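Local coordinates for FOG-3 protein (Caenorhabditis elegans, PDB 5TD6) that specifies sperm fate in the nematode germline as an RNA-binding multimer of the BTG/Tob family, and may act as a transcription corepressor, at residues M57-T62 with P85-I90. The protein carries 2 engineered substitutions. Sequence-based numbering, arbitrary orientation. Where two conformers were deposited one is given.
Sequences MINTTT and PTNMII
Strand 58-59 runs antiparallel to the start of strand 89-93, with I58 and I90 as a hydrogen-bonded pair whose two nearly straight bonds (169° at each hydrogen) lie in the carbonyl planes, and N59 and I89 as the non-hydrogen-bonded pair beside it. T60 N carries the pairing one step further, to M88 O at 2.9 Å. Beyond this point two threonine hydroxyls take over from the backbone. T60 holds OG1 in the crowded position between its backbone N and carbonyl carbon (chi1 59°), where it donates a very short bond of 2.5 Å to P85 O, reaching that oxygen from above the carbonyl plane, and accepts from M88 N at 3.1 Å. T61 turns its OG1 beside its own backbone N, anti to the carbonyl carbon, and receives N87 N at 2.7 Å. N59 has CG anti to the backbone N (chi1 -176°), which sets CG beside the carbonyl carbon and lets OD1 cap the chain just ahead, as an Asx turn and Asx motif: T61 N approaches in the carbonyl plane at 2.8 Å, T62 N from above it. Its ND2 meanwhile rests against I89 CG1 at 3.8 Å. An alanine here would probably loosen the turn after the strand, since both OD1 bonds would go, and with it the placing of the T61 hydroxyl. The M57 side chain lies beside that of I89, its CE against I89 CG2. On the sheet face opposite N59 and I89, the I58 and I90 side chains cross obliquely, I58 CG1 4.0 Å from I90 CB, and both pack on L8 of helix 2-13. The edge strand of the BTG-domain sheet is thus packed through I58, beside I90, onto that helix, while the T60 and T61 hydroxyls bind the backbone of 85-88 and the N59 amide braces the turn that carries them.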
loop_
_atom_site.group_PDB
_atom_site.type_symbol
_atom_site.label_atom_id
_atom_site.label_comp_id
_atom_site.label_asym_id
_atom_site.label_seq_id
_atom_site.Cartn_x
_atom_site.Cartn_y
_atom_site.Cartn_z
ATOM N N MET B 57 5.185 -17.385 -7.536
ATOM C CA MET B 57 6.270 -16.421 -7.435
ATOM C C MET B 57 6.559 -15.766 -8.780
ATOM O O MET B 57 6.433 -16.394 -9.831
ATOM C CB MET B 57 7.539 -17.091 -6.901
ATOM C CG MET B 57 8.341 -17.845 -7.940
ATOM S SD MET B 57 9.771 -18.678 -7.217
ATOM C CE MET B 57 11.031 -18.303 -8.439
ATOM N N ILE B 58 6.916 -14.490 -8.741
ATOM C CA ILE B 58 7.285 -13.808 -9.973
ATOM C C ILE B 58 8.654 -13.175 -9.828
ATOM O O ILE B 58 9.143 -12.950 -8.722
ATOM C CB ILE B 58 6.264 -12.727 -10.393
ATOM C CG1 ILE B 58 6.163 -11.628 -9.336
ATOM C CG2 ILE B 58 4.904 -13.353 -10.694
ATOM C CD1 ILE B 58 5.089 -10.609 -9.633
ATOM N N ASN B 59 9.290 -12.952 -10.974
ATOM C CA ASN B 59 10.652 -12.424 -11.080
ATOM C C ASN B 59 10.630 -11.159 -11.937
ATOM O O ASN B 59 10.160 -11.189 -13.078
ATOM C CB ASN B 59 11.567 -13.494 -11.682
ATOM C CG ASN B 59 13.034 -13.077 -11.737
ATOM O OD1 ASN B 59 13.399 -12.050 -12.326
ATOM N ND2 ASN B 59 13.884 -13.891 -11.125
ATOM N N THR B 60 11.124 -10.046 -11.397
ATOM C CA THR B 60 10.995 -8.762 -12.087
ATOM C C THR B 60 11.727 -8.729 -13.435
ATOM O O THR B 60 11.454 -7.876 -14.289
ATOM C CB THR B 60 11.510 -7.597 -11.222
ATOM O OG1 THR B 60 12.887 -7.807 -10.891
ATOM C CG2 THR B 60 10.677 -7.466 -9.937
ATOM N N THR B 61 12.644 -9.665 -13.629
ATOM C CA THR B 61 13.375 -9.735 -14.885
ATOM C C THR B 61 12.779 -10.772 -15.837
ATOM O O THR B 61 12.479 -10.464 -16.994
ATOM C CB THR B 61 14.853 -10.079 -14.646
ATOM O OG1 THR B 61 15.492 -8.996 -13.955
ATOM C CG2 THR B 61 15.556 -10.324 -15.973
ATOM N N THR B 62 12.594 -11.996 -15.344
ATOM C CA THR B 62 12.255 -13.109 -16.223
ATOM C C THR B 62 10.763 -13.429 -16.348
ATOM O O THR B 62 10.376 -14.205 -17.222
ATOM C CB THR B 62 12.983 -14.384 -15.776
ATOM O OG1 THR B 62 12.433 -14.861 -14.542
ATOM C CG2 THR B 62 14.466 -14.098 -15.601
ATOM N N PRO B 85 13.614 -3.168 -10.342
ATOM C CA PRO B 85 14.859 -3.833 -9.942
ATOM C C PRO B 85 15.111 -5.085 -10.774
ATOM O O PRO B 85 14.163 -5.693 -11.246
ATOM C CB PRO B 85 14.606 -4.194 -8.475
ATOM C CG PRO B 85 13.116 -4.314 -8.377
ATOM C CD PRO B 85 12.577 -3.261 -9.299
ATOM N N THR B 86 16.368 -5.467 -10.961
ATOM C CA THR B 86 16.662 -6.667 -11.733
ATOM C C THR B 86 16.669 -7.899 -10.828
ATOM O O THR B 86 17.196 -7.861 -9.720
ATOM C CB THR B 86 18.014 -6.550 -12.478
ATOM O OG1 THR B 86 19.099 -6.710 -11.551
ATOM C CG2 THR B 86 18.130 -5.200 -13.158
ATOM N N ASN B 87 16.049 -8.973 -11.310
ATOM C CA ASN B 87 16.053 -10.278 -10.653
ATOM C C ASN B 87 15.562 -10.277 -9.199
ATOM O O ASN B 87 16.059 -11.027 -8.362
ATOM C CB ASN B 87 17.452 -10.890 -10.729
ATOM C CG ASN B 87 17.884 -11.167 -12.160
ATOM O OD1 ASN B 87 17.099 -11.662 -12.971
ATOM N ND2 ASN B 87 19.126 -10.828 -12.482
ATOM N N MET B 88 14.570 -9.448 -8.911
ATOM C CA MET B 88 13.860 -9.551 -7.638
ATOM C C MET B 88 12.760 -10.606 -7.717
ATOM O O MET B 88 12.010 -10.656 -8.693
ATOM C CB MET B 88 13.276 -8.207 -7.254
ATOM C CG MET B 88 12.483 -8.237 -5.975
ATOM S SD MET B 88 11.907 -6.585 -5.646
ATOM C CE MET B 88 13.394 -5.783 -5.037
ATOM N N ILE B 89 12.677 -11.464 -6.703
ATOM C CA ILE B 89 11.650 -12.495 -6.678
ATOM C C ILE B 89 10.598 -12.108 -5.643
ATOM O O ILE B 89 10.930 -11.834 -4.494
ATOM C CB ILE B 89 12.233 -13.888 -6.362
ATOM C CG1 ILE B 89 13.320 -14.262 -7.380
ATOM C CG2 ILE B 89 11.146 -14.948 -6.367
ATOM C CD1 ILE B 89 14.327 -15.243 -6.848
ATOM N N ILE B 90 9.343 -12.048 -6.077
ATOM C CA ILE B 90 8.225 -11.598 -5.242
ATOM C C ILE B 90 7.200 -12.717 -5.109
ATOM O O ILE B 90 6.838 -13.364 -6.091
ATOM C CB ILE B 90 7.546 -10.347 -5.835
ATOM C CG1 ILE B 90 8.600 -9.291 -6.168
ATOM C CG2 ILE B 90 6.501 -9.767 -4.865
ATOM C CD1 ILE B 90 8.045 -8.073 -6.893
#